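Trans-isoprenyl diphosphate synthase (Caulobacter crescentus, PDB 3OYR) probably makes octaprenyl diphosphate, precursor of the isoprenoid quinone side chain, by adding five isopentenyl diphosphate units to farnesyl diphosphate. Local coordinates at residues M72-A77 / D85-L90; L153-R158 / A199-A204; V168-R173 / Q189-E194; G239-E242 / N247-D250; D250-G255 / A288-A293. All blocks are in the same frame, centred on the assembly; numbering follows the deposited sequence. Where two conformers were deposited one is given.

Overall arrangement
The five contacts run across an all-helical isoprenyl diphosphate synthase, from its distal end to the metal-binding mouth of its pocket. Contacts 1 and 2 touch, their centres about 10 Å apart, where helices 68-79, 87-109, 150-173 and 181-206 pack away from the substrate. Contact 3 reuses helices 150-173 and 181-206, is nested inside the loop closed by contact 2, and brings them to bound dimethylallyl diphosphate; a salt bridge from Arg158 to Glu194 joins the two. Contacts 4 and 5 follow in the chain, share Asp250, have centres about 11 Å apart and join segments after helix 211-238, near the metal-binding aspartates. The centres of contacts 1 and 5 are about 39 Å apart.

Contact 1. Residues M72-A77 / D85-L90; sequences MTVAAA and DHFQKL
The ring of Phe87, on helix 87-109, lies against helix 68-79 across the short connection between them and makes most of the apolar contact. Ala77 CB sits over one ring face in a CH-pi interaction, 3.7 Å from the ring centroid of Phe87 and 23° off the normal; the closest approach, 3.4 Å from Ala77 CB to Phe87 CG, marks tight packing that suits a small methyl. At the ring edge, near its plane, Val74 CG2 meets Phe87 CE2 at 3.8 Å. The ring reaches both because CG stands in the crowded position between backbone N and carbonyl carbon (chi1 63°). An alanine here is likely to open a gap, leaving Ala77 CB without its ring face and Val74 CG2 without its edge contact.

Thr73 divides its two ends between neighbours. Its methyl, Thr73 CG2, approaches the carbonyl Phe87 O at 3.8 Å and packs by Leu90 CB at 4.2 Å, while its hydroxyl turns to the backbone oxygen of Ala199, on helix 181-206. Ser206 of that helix also touches Phe87 and Leu90.

Only van der Waals and CH-pi forces join the two segments, so their grip depends on shape and exclusion of water from this buried junction.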
# COMPACT_ATOMS: atom_id res chain seq x y z
N MET B 72 18.84 7.58 7.04
CA MET B 72 19.19 8.49 5.95
C MET B 72 18.34 9.76 5.95
O MET B 72 18.87 10.83 5.70
CB MET B 72 19.19 7.78 4.60
CG MET B 72 20.46 6.98 4.40
SD MET B 72 20.32 5.71 3.15
CE MET B 72 19.98 6.79 1.74
N THR B 73 17.05 9.63 6.27
CA THR B 73 16.20 10.80 6.44
C THR B 73 16.77 11.68 7.55
O THR B 73 16.92 12.90 7.37
CB THR B 73 14.75 10.40 6.81
OG1 THR B 73 14.21 9.56 5.79
CG2 THR B 73 13.85 11.65 6.99
N VAL B 74 17.11 11.06 8.69
CA VAL B 74 17.72 11.78 9.81
C VAL B 74 19.04 12.46 9.39
O VAL B 74 19.20 13.68 9.53
CB VAL B 74 17.91 10.87 11.06
CG1 VAL B 74 18.84 11.57 12.07
CG2 VAL B 74 16.56 10.56 11.69
N ALA B 75 19.95 11.67 8.83
CA ALA B 75 21.23 12.22 8.31
C ALA B 75 21.07 13.39 7.33
O ALA B 75 21.78 14.41 7.44
CB ALA B 75 22.09 11.11 7.69
N ALA B 76 20.12 13.25 6.40
CA ALA B 76 19.91 14.27 5.38
C ALA B 76 19.38 15.55 5.99
O ALA B 76 19.78 16.64 5.59
CB ALA B 76 18.95 13.78 4.31
N ALA B 77 18.47 15.41 6.96
CA ALA B 77 17.90 16.58 7.63
C ALA B 77 18.94 17.38 8.44
O ALA B 77 18.99 18.62 8.37
CB ALA B 77 16.71 16.17 8.51
N ASP B 85 12.62 19.11 14.72
CA ASP B 85 12.71 17.67 14.57
C ASP B 85 11.51 17.04 13.84
O ASP B 85 11.20 15.86 14.05
CB ASP B 85 12.92 17.02 15.94
CG ASP B 85 11.72 17.18 16.87
OD1 ASP B 85 10.73 17.85 16.51
OD2 ASP B 85 11.79 16.63 17.98
N HIS B 86 10.85 17.83 13.00
CA HIS B 86 9.65 17.32 12.33
C HIS B 86 9.96 16.29 11.25
O HIS B 86 9.10 15.50 10.85
CB HIS B 86 8.77 18.47 11.80
CG HIS B 86 8.16 19.29 12.89
ND1 HIS B 86 8.16 20.67 12.88
CD2 HIS B 86 7.55 18.93 14.05
CE1 HIS B 86 7.56 21.12 13.97
NE2 HIS B 86 7.19 20.08 14.70
N PHE B 87 11.23 16.25 10.82
CA PHE B 87 11.72 15.22 9.93
C PHE B 87 11.56 13.81 10.51
O PHE B 87 11.54 12.85 9.75
CB PHE B 87 13.18 15.48 9.53
CG PHE B 87 14.16 15.44 10.69
CD1 PHE B 87 14.51 16.62 11.35
CD2 PHE B 87 14.73 14.24 11.12
CE1 PHE B 87 15.41 16.61 12.41
CE2 PHE B 87 15.63 14.22 12.20
CZ PHE B 87 15.97 15.41 12.85
N GLN B 88 11.45 13.70 11.84
CA GLN B 88 11.32 12.38 12.50
C GLN B 88 10.06 11.64 12.09
O GLN B 88 10.06 10.40 12.02
CB GLN B 88 11.37 12.50 14.03
CG GLN B 88 12.78 12.78 14.62
CD GLN B 88 12.74 13.13 16.12
OE1 GLN B 88 11.78 12.80 16.80
NE2 GLN B 88 13.78 13.83 16.61
N LYS B 89 8.97 12.38 11.86
CA LYS B 89 7.73 11.79 11.34
C LYS B 89 7.90 11.23 9.93
O LYS B 89 7.37 10.15 9.63
CB LYS B 89 6.57 12.76 11.41
CG LYS B 89 6.33 13.31 12.81
CD LYS B 89 5.05 14.14 12.87
CE LYS B 89 4.70 14.49 14.33
NZ LYS B 89 3.30 15.03 14.40
N LEU B 90 8.63 11.97 9.08
CA LEU B 90 9.00 11.51 7.73
C LEU B 90 9.85 10.27 7.81
O LEU B 90 9.57 9.28 7.12
CB LEU B 90 9.72 12.60 6.93
CG LEU B 90 8.96 13.93 6.76
CD1 LEU B 90 9.84 14.96 6.06
CD2 LEU B 90 7.65 13.77 6.00

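Contact 2. Residues L153-R158 / A199-A204; sequences LEILAR and ASEAGA
Glu201 is the first residue along 199-204 whose side chain meets Ile155. Its CG is anti to the backbone N (chi1 -168°) and the chain runs on extended, which carries the carboxylate across to helix 150-173. There Ile155 CD1 packs against the carboxylate, the two side chains crossing at a slant, 3.6 Å from Glu201 CD and slightly farther from the two oxygens, and Ile155 CG1 comes 3.8 Å from Glu201 OE1. An apolar branch thus lies beside a buried acid whose charge is met by a partner on a third helix: Glu201 OE1 makes a salt bridge to Arg218 of helix 211-238, which probably offsets the cost of burying the acid and holds it in place.

Ala202, next in line, offers only a methyl, and that smallness suits a place where two larger side chains converge. Leu156 CD1 touches Ala202 CB at 3.8 Å, and Ile155 CG2 lies more loosely at 4.4 Å from the same Ala202 CB. Both branched residues are buried.

The axes of the two short helical segments run antiparallel, at 171°, and approach to 9.3 Å. On a different side of helix 150-173, Leu153 packs on Leu153 of the second subunit, so one helix serves core and dimer interface together. Long antiparallel helices packed in this way form the all-alpha isoprenoid synthase fold.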
# COMPACT_ATOMS: atom_id res chain seq x y z
N LEU B 153 5.69 15.03 1.05
CA LEU B 153 4.62 14.09 0.72
C LEU B 153 4.60 13.68 -0.76
O LEU B 153 4.40 12.51 -1.09
CB LEU B 153 3.27 14.65 1.14
CG LEU B 153 2.31 13.56 1.63
CD1 LEU B 153 1.42 14.11 2.71
CD2 LEU B 153 1.46 13.03 0.49
N GLU B 154 4.83 14.62 -1.66
CA GLU B 154 4.93 14.31 -3.10
C GLU B 154 6.10 13.38 -3.39
O GLU B 154 5.99 12.44 -4.19
CB GLU B 154 5.06 15.61 -3.90
CG GLU B 154 5.61 15.48 -5.32
CD GLU B 154 6.35 16.74 -5.69
OE1 GLU B 154 7.60 16.71 -5.68
OE2 GLU B 154 5.69 17.77 -5.93
N ILE B 155 7.22 13.62 -2.70
CA ILE B 155 8.42 12.84 -2.88
C ILE B 155 8.17 11.38 -2.49
O ILE B 155 8.55 10.48 -3.23
CB ILE B 155 9.59 13.42 -2.05
CG1 ILE B 155 10.15 14.70 -2.68
CG2 ILE B 155 10.73 12.43 -1.93
CD1 ILE B 155 11.10 15.46 -1.69
N LEU B 156 7.52 11.15 -1.36
CA LEU B 156 7.28 9.75 -0.93
C LEU B 156 6.12 9.06 -1.60
O LEU B 156 6.12 7.81 -1.72
CB LEU B 156 7.18 9.67 0.61
CG LEU B 156 8.61 9.81 1.16
CD1 LEU B 156 8.64 10.46 2.51
CD2 LEU B 156 9.29 8.47 1.19
N ALA B 157 5.10 9.82 -1.98
CA ALA B 157 4.00 9.29 -2.82
C ALA B 157 4.54 8.76 -4.15
O ALA B 157 4.25 7.61 -4.57
CB ALA B 157 2.93 10.35 -3.07
N ARG B 158 5.38 9.58 -4.78
CA ARG B 158 6.04 9.24 -6.02
C ARG B 158 6.91 8.00 -5.81
O ARG B 158 6.78 7.03 -6.57
CB ARG B 158 6.87 10.42 -6.56
CG ARG B 158 7.54 10.05 -7.89
CD ARG B 158 8.56 11.06 -8.44
NE ARG B 158 9.39 10.37 -9.45
CZ ARG B 158 10.55 9.74 -9.19
NH1 ARG B 158 11.20 9.15 -10.18
NH2 ARG B 158 11.05 9.70 -7.96
N ALA B 199 14.01 8.98 0.82
CA ALA B 199 14.36 9.14 2.24
C ALA B 199 15.31 10.31 2.45
O ALA B 199 15.04 11.16 3.30
CB ALA B 199 14.94 7.87 2.84
N SER B 200 16.39 10.37 1.66
CA SER B 200 17.32 11.49 1.78
C SER B 200 16.71 12.78 1.30
O SER B 200 16.87 13.80 1.95
CB SER B 200 18.65 11.28 1.06
OG SER B 200 18.64 10.08 0.35
N GLU B 201 16.06 12.75 0.15
CA GLU B 201 15.50 13.97 -0.39
C GLU B 201 14.39 14.52 0.53
O GLU B 201 14.35 15.73 0.78
CB GLU B 201 15.01 13.81 -1.85
CG GLU B 201 14.69 15.16 -2.51
CD GLU B 201 13.95 15.05 -3.82
OE1 GLU B 201 13.58 13.92 -4.23
OE2 GLU B 201 13.75 16.09 -4.47
N ALA B 202 13.53 13.65 1.07
CA ALA B 202 12.50 14.13 2.00
C ALA B 202 13.13 14.74 3.27
O ALA B 202 12.68 15.78 3.75
CB ALA B 202 11.48 13.03 2.35
N GLY B 203 14.18 14.09 3.78
CA GLY B 203 14.95 14.62 4.91
C GLY B 203 15.44 16.03 4.63
O GLY B 203 15.24 16.93 5.44
N ALA B 204 16.04 16.22 3.45
CA ALA B 204 16.56 17.51 3.03
C ALA B 204 15.50 18.59 2.89
O ALA B 204 15.71 19.73 3.34
CB ALA B 204 17.35 17.37 1.74

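Contact 3. Residues V168-R173 / Q189-E194; sequences VLQLMR and QAKTAE. With DMA (dimethylallyl diphosphate), chain G.
Lys191 NZ has three polar partners, one close and two weak: the side-chain oxygen of Gln170, a water, and the ester oxygen O1, between C1 and PA, of dimethylallyl diphosphate. The first is a hydrogen bond to Gln170 OE1, modelled at 2.5 Å from Lys191 NZ, a very short value that is doubtful. The bond from Lys191 NZ to DMA O1 is weak at 3.4 Å, as is that to the water. Gln170 uses its other end too: NE2 donates to the water at 2.7 Å, and the water lies 2.8 Å from DMA O2A, to which it can donate. A glutamine fits because one amide supplies both an acceptor for the amine and a donor for the water. Its extended chain, with CG anti to the backbone N (chi1 180°), carries the amide across to Lys191 on helix 181-206.

Helix 181-206 contains a wider pi-type turn at 189-193. Lys191 O comes 3.2 Å from DMA C4, while Thr192 OG1 is held by Gln229. Arg114 and Lys246 also bind this diphosphate, and Asp105 and Asp109 bind calcium close by. Basic groups and metal-binding aspartates round a diphosphate make the allylic substrate pocket of trans-prenyl diphosphate synthases.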
# COMPACT_ATOMS: atom_id res chain seq x y z
N VAL B 168 6.25 -4.72 -10.38
CA VAL B 168 5.52 -5.25 -11.52
C VAL B 168 6.48 -5.56 -12.68
O VAL B 168 6.39 -6.63 -13.28
CB VAL B 168 4.36 -4.31 -11.94
CG1 VAL B 168 3.69 -4.78 -13.20
CG2 VAL B 168 3.33 -4.27 -10.86
N LEU B 169 7.42 -4.64 -12.95
CA LEU B 169 8.39 -4.80 -14.03
C LEU B 169 9.22 -6.04 -13.80
O LEU B 169 9.48 -6.79 -14.74
CB LEU B 169 9.32 -3.59 -14.16
CG LEU B 169 10.31 -3.54 -15.35
CD1 LEU B 169 9.65 -3.90 -16.70
CD2 LEU B 169 10.98 -2.14 -15.42
N GLN B 170 9.64 -6.25 -12.55
CA GLN B 170 10.33 -7.45 -12.15
C GLN B 170 9.45 -8.71 -12.33
O GLN B 170 9.91 -9.70 -12.90
CB GLN B 170 10.79 -7.32 -10.72
CG GLN B 170 11.51 -8.54 -10.22
CD GLN B 170 11.92 -8.38 -8.80
OE1 GLN B 170 13.07 -8.08 -8.52
NE2 GLN B 170 10.98 -8.56 -7.87
N LEU B 171 8.20 -8.65 -11.87
CA LEU B 171 7.26 -9.76 -12.05
C LEU B 171 7.12 -10.17 -13.53
O LEU B 171 7.14 -11.36 -13.85
CB LEU B 171 5.88 -9.44 -11.45
CG LEU B 171 4.83 -10.56 -11.40
CD1 LEU B 171 5.28 -11.73 -10.52
CD2 LEU B 171 3.49 -10.03 -10.93
N MET B 172 7.00 -9.17 -14.40
CA MET B 172 6.85 -9.40 -15.84
C MET B 172 8.14 -9.80 -16.57
O MET B 172 8.10 -10.59 -17.50
CB MET B 172 6.25 -8.17 -16.54
CG MET B 172 4.83 -7.77 -16.10
SD MET B 172 3.61 -9.09 -15.86
CE MET B 172 3.49 -9.77 -17.51
N ARG B 173 9.28 -9.26 -16.15
CA ARG B 173 10.46 -9.36 -16.98
C ARG B 173 11.65 -10.08 -16.37
O ARG B 173 12.55 -10.49 -17.10
CB ARG B 173 10.88 -7.98 -17.51
CG ARG B 173 9.96 -7.46 -18.60
CD ARG B 173 10.72 -6.60 -19.57
NE ARG B 173 10.44 -6.99 -20.95
CZ ARG B 173 11.00 -6.44 -22.02
NH1 ARG B 173 11.88 -5.45 -21.89
NH2 ARG B 173 10.68 -6.87 -23.24
N GLN B 189 16.58 0.21 -9.78
CA GLN B 189 16.47 1.64 -9.47
C GLN B 189 15.08 1.98 -8.90
O GLN B 189 14.96 2.73 -7.92
CB GLN B 189 16.84 2.52 -10.66
CG GLN B 189 16.81 4.02 -10.30
CD GLN B 189 17.25 4.93 -11.42
OE1 GLN B 189 18.34 4.78 -11.96
NE2 GLN B 189 16.43 5.92 -11.72
N ALA B 190 14.06 1.38 -9.49
CA ALA B 190 12.68 1.65 -9.14
C ALA B 190 12.29 0.98 -7.83
O ALA B 190 11.77 1.62 -6.94
CB ALA B 190 11.74 1.22 -10.28
N LYS B 191 12.58 -0.32 -7.72
CA LYS B 191 12.08 -1.08 -6.61
C LYS B 191 12.88 -0.87 -5.33
O LYS B 191 12.35 -1.09 -4.24
CB LYS B 191 12.02 -2.57 -6.96
CG LYS B 191 13.33 -3.30 -6.71
CD LYS B 191 13.12 -4.80 -6.73
CE LYS B 191 14.47 -5.50 -6.68
NZ LYS B 191 14.29 -6.99 -6.63
N THR B 192 14.14 -0.43 -5.45
CA THR B 192 15.00 -0.30 -4.26
C THR B 192 15.65 1.06 -4.11
O THR B 192 15.59 1.65 -3.04
CB THR B 192 16.07 -1.40 -4.21
OG1 THR B 192 15.42 -2.69 -4.18
CG2 THR B 192 16.96 -1.24 -2.97
N ALA B 193 16.26 1.57 -5.18
CA ALA B 193 17.05 2.79 -5.04
C ALA B 193 16.20 4.05 -4.80
O ALA B 193 16.63 4.97 -4.12
CB ALA B 193 17.99 2.96 -6.23
N GLU B 194 14.98 4.06 -5.35
CA GLU B 194 14.10 5.21 -5.23
C GLU B 194 13.66 5.57 -3.80
O GLU B 194 13.59 6.75 -3.45
CB GLU B 194 12.85 5.00 -6.09
CG GLU B 194 12.31 6.29 -6.65
CD GLU B 194 13.17 6.81 -7.78
OE1 GLU B 194 13.42 6.07 -8.77
OE2 GLU B 194 13.61 7.95 -7.68
C1 DMA G . 13.02 -6.03 -3.40
O1 DMA G . 14.27 -6.69 -3.26
C2 DMA G . 12.21 -6.02 -2.14
C3 DMA G . 11.53 -4.94 -1.73
C4 DMA G . 11.50 -3.64 -2.47
C5 DMA G . 10.76 -5.06 -0.46
PA DMA G . 14.49 -8.27 -2.90
O1A DMA G . 15.85 -8.57 -3.44
O2A DMA G . 13.31 -9.12 -3.28
O3A DMA G . 14.58 -8.13 -1.29
PB DMA G . 14.68 -9.33 -0.22
O1B DMA G . 14.89 -8.50 1.01
O2B DMA G . 15.86 -10.17 -0.67
O3B DMA G . 13.39 -10.11 -0.29
O HOH W 1 11.48 -8.38 -5.25

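Contact 4. Residues G239-E242 / N247-D250; sequences GATE and NAGD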
# COMPACT_ATOMS: atom_id res chain seq x y z
N GLY B 239 25.85 -15.11 0.50
CA GLY B 239 25.66 -14.92 1.95
C GLY B 239 25.16 -16.16 2.68
O GLY B 239 24.72 -17.12 2.06
N ALA B 240 25.23 -16.13 4.01
CA ALA B 240 24.66 -17.21 4.82
C ALA B 240 23.33 -16.78 5.40
O ALA B 240 23.19 -15.65 5.90
CB ALA B 240 25.61 -17.60 5.94
N THR B 241 22.37 -17.69 5.35
CA THR B 241 21.02 -17.48 5.83
C THR B 241 20.98 -16.94 7.25
O THR B 241 20.18 -16.04 7.55
CB THR B 241 20.24 -18.79 5.75
OG1 THR B 241 20.20 -19.18 4.39
CG2 THR B 241 18.81 -18.64 6.28
N GLU B 242 21.88 -17.44 8.08
CA GLU B 242 21.94 -17.08 9.48
C GLU B 242 22.40 -15.64 9.73
O GLU B 242 21.98 -15.02 10.70
CB GLU B 242 22.81 -18.10 10.24
CG GLU B 242 22.57 -19.54 9.78
CD GLU B 242 22.53 -20.56 10.91
OE1 GLU B 242 22.39 -21.77 10.60
OE2 GLU B 242 22.62 -20.16 12.10
N ASN B 247 16.49 -16.45 3.60
CA ASN B 247 17.09 -17.55 2.86
C ASN B 247 17.94 -17.13 1.67
O ASN B 247 17.44 -16.51 0.72
CB ASN B 247 16.01 -18.56 2.42
CG ASN B 247 15.35 -19.25 3.60
OD1 ASN B 247 14.12 -19.34 3.70
ND2 ASN B 247 16.17 -19.70 4.53
N ALA B 248 19.23 -17.47 1.73
CA ALA B 248 20.11 -17.43 0.57
C ALA B 248 19.50 -18.31 -0.51
O ALA B 248 19.04 -19.41 -0.22
CB ALA B 248 21.51 -17.93 0.93
N GLY B 249 19.47 -17.82 -1.75
CA GLY B 249 18.92 -18.61 -2.85
C GLY B 249 17.45 -18.39 -3.20
O GLY B 249 16.92 -19.07 -4.09
N ASP B 250 16.79 -17.46 -2.51
CA ASP B 250 15.41 -17.09 -2.85
C ASP B 250 15.25 -16.69 -4.33
O ASP B 250 14.34 -17.18 -4.96
CB ASP B 250 14.86 -15.98 -1.93
CG ASP B 250 14.24 -16.54 -0.64
OD1 ASP B 250 14.17 -17.78 -0.49
OD2 ASP B 250 13.82 -15.72 0.22
O HOH W 2 18.64 -21.33 4.16
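Thr241 OG1 accepts a weak hydrogen bond from the backbone N of Ala248, 3.3 Å long but fairly straight, with an angle of 160° at the hydrogen. The same hydroxyl lies 2.7 Å from a water that also takes a weak bond from the amide nitrogen of Asn247, 3.0 Å from Asn247 ND2. A short bridge thus links the two side chains, and Thr241 CG2 packs directly against Asn247 ND2 at 3.3 Å. With OG1 beside its own backbone N and CG2 anti to that N (chi1 -61°), threonine turns its hydroxyl to the Ala248 amide and its methyl to the asparagine. Close by, Ala248 CB rests on Gly239 O at 3.5 Å, where a bare methyl fits.

Residues 247-250 form a type II beta turn. Gly249 fills its third position with positive phi (94°), where a side chain would be jammed against the preceding carbonyl oxygen, and it also occupies the N-cap position of helix 250-254.

Further out, Leu113 of strand 113-114 touches both Thr241 and Asn247. Gly249 is bonded through its backbone to Asp236, which with Asp232 belongs to the second aspartate-rich motif of this family and is a calcium ligand in a structure of this protein, though no ion is bound to it in this chain. Lys246, just before the turn, reaches the bound dimethylallyl diphosphate.

Contact 5. Residues D250-G255 / A288-A293; sequences DDFREG and ADFRRA
Phe252 pushes its ring against helix 287-299, with the methyl of Ala293 over one face. That CH-pi contact places Ala293 CB 3.9 Å from the Phe252 ring centroid and 23° off the normal, displaced toward the rim. At the ring edge, in its plane, Asp289 CB lies 3.8 Å from Phe252 CE2, which also comes 3.5 Å from Phe290 N. The ring reaches this far because its CG is anti to the backbone N (chi1 -176°). The two phenylalanines cross rather than stack: Phe252 CD2 lies at the edge of the Phe290 ring, 3.8 Å from Phe290 CB. Tyr237 of helix 211-238 touches both, and Ala279 and Ile280 of helix 273-281 also touch Phe252. A serine in place of Phe252 would remove the ring face under Ala293 and the edge contact with Phe290, and would probably open a gap between the helices.

Arg253 NH1 meets the anti lone pair of Asp250 OD1 in a salt bridge at 3.2 Å, the oxygen standing 16° out of the guanidinium plane. The Arg253 guanidinium stands over the Phe290 ring, but 5.8 Å from Arg253 CZ to the Phe290 centroid makes this cation-pi contact at most weakly attractive. Asp289 directs its carboxylate to the backbone N of Thr286. Gly255 ends helix 250-254 in a Schellman motif. Asp251 N bonds to Asp236 OD2, of a residue that binds calcium in a structure of this protein, so helix 250-254 lies beside the second aspartate-rich motif.

Apolar rings and methyls join the helices, while the salt bridge stays within 250-255, so association depends on dispersion and hydrophobic burial.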
# COMPACT_ATOMS: atom_id res chain seq x y z
N ASP B 250 16.79 -17.46 -2.51
CA ASP B 250 15.41 -17.09 -2.85
C ASP B 250 15.25 -16.69 -4.33
O ASP B 250 14.34 -17.18 -4.96
CB ASP B 250 14.86 -15.98 -1.93
CG ASP B 250 14.24 -16.54 -0.64
OD1 ASP B 250 14.17 -17.78 -0.49
OD2 ASP B 250 13.82 -15.72 0.22
N ASP B 251 16.15 -15.85 -4.86
CA ASP B 251 16.09 -15.42 -6.27
C ASP B 251 16.18 -16.63 -7.19
O ASP B 251 15.33 -16.80 -8.07
CB ASP B 251 17.20 -14.41 -6.64
CG ASP B 251 17.12 -13.09 -5.85
OD1 ASP B 251 16.03 -12.68 -5.38
OD2 ASP B 251 18.18 -12.44 -5.71
N PHE B 252 17.20 -17.47 -6.97
CA PHE B 252 17.40 -18.66 -7.77
C PHE B 252 16.19 -19.60 -7.72
O PHE B 252 15.69 -20.02 -8.76
CB PHE B 252 18.69 -19.41 -7.39
CG PHE B 252 18.96 -20.61 -8.27
CD1 PHE B 252 19.43 -20.44 -9.57
CD2 PHE B 252 18.70 -21.90 -7.81
CE1 PHE B 252 19.65 -21.54 -10.41
CE2 PHE B 252 18.91 -23.01 -8.63
CZ PHE B 252 19.40 -22.83 -9.94
N ARG B 253 15.72 -19.91 -6.52
CA ARG B 253 14.54 -20.76 -6.36
C ARG B 253 13.21 -20.15 -6.87
O ARG B 253 12.29 -20.90 -7.21
CB ARG B 253 14.43 -21.29 -4.92
CG ARG B 253 15.32 -22.50 -4.65
CD ARG B 253 15.24 -23.02 -3.22
NE ARG B 253 16.27 -22.42 -2.36
CZ ARG B 253 16.08 -21.37 -1.57
NH1 ARG B 253 14.90 -20.78 -1.50
NH2 ARG B 253 17.08 -20.91 -0.84
N GLU B 254 13.12 -18.82 -6.95
CA GLU B 254 11.97 -18.13 -7.58
C GLU B 254 12.07 -18.10 -9.10
O GLU B 254 11.11 -17.76 -9.79
CB GLU B 254 11.83 -16.68 -7.08
CG GLU B 254 11.21 -16.50 -5.69
CD GLU B 254 11.79 -15.31 -4.91
OE1 GLU B 254 11.95 -15.44 -3.67
OE2 GLU B 254 12.10 -14.25 -5.50
N GLY B 255 13.25 -18.41 -9.63
CA GLY B 255 13.51 -18.31 -11.06
C GLY B 255 13.69 -16.87 -11.48
O GLY B 255 13.40 -16.48 -12.61
N ALA B 288 20.03 -29.20 -5.04
CA ALA B 288 21.34 -29.40 -5.67
C ALA B 288 21.62 -28.40 -6.79
O ALA B 288 22.78 -28.03 -7.03
CB ALA B 288 21.47 -30.83 -6.20
N ASP B 289 20.56 -27.96 -7.48
CA ASP B 289 20.66 -26.94 -8.52
C ASP B 289 21.18 -25.60 -7.98
O ASP B 289 21.95 -24.92 -8.67
CB ASP B 289 19.31 -26.75 -9.24
CG ASP B 289 18.93 -27.93 -10.14
OD1 ASP B 289 17.86 -28.52 -9.91
OD2 ASP B 289 19.69 -28.27 -11.07
N PHE B 290 20.78 -25.24 -6.76
CA PHE B 290 21.26 -24.01 -6.12
C PHE B 290 22.75 -24.05 -5.80
O PHE B 290 23.46 -23.09 -6.09
CB PHE B 290 20.43 -23.61 -4.88
CG PHE B 290 21.03 -22.44 -4.12
CD1 PHE B 290 21.19 -21.20 -4.74
CD2 PHE B 290 21.46 -22.59 -2.81
CE1 PHE B 290 21.78 -20.13 -4.06
CE2 PHE B 290 22.03 -21.53 -2.11
CZ PHE B 290 22.19 -20.29 -2.74
N ARG B 291 23.22 -25.16 -5.21
CA ARG B 291 24.64 -25.34 -4.91
C ARG B 291 25.51 -25.26 -6.17
O ARG B 291 26.59 -24.67 -6.13
CB ARG B 291 24.89 -26.66 -4.19
CG ARG B 291 24.85 -26.57 -2.66
CD ARG B 291 23.46 -26.87 -2.09
NE ARG B 291 22.99 -28.22 -2.44
CZ ARG B 291 21.99 -28.86 -1.83
NH1 ARG B 291 21.34 -28.29 -0.82
NH2 ARG B 291 21.65 -30.08 -2.23
N ARG B 292 25.02 -25.84 -7.27
CA ARG B 292 25.68 -25.75 -8.57
C ARG B 292 25.73 -24.31 -9.09
O ARG B 292 26.77 -23.87 -9.61
CB ARG B 292 24.98 -26.66 -9.59
N ALA B 293 24.63 -23.58 -8.94
CA ALA B 293 24.54 -22.18 -9.38
C ALA B 293 25.45 -21.26 -8.56
O ALA B 293 26.19 -20.45 -9.13
CB ALA B 293 23.09 -21.70 -9.33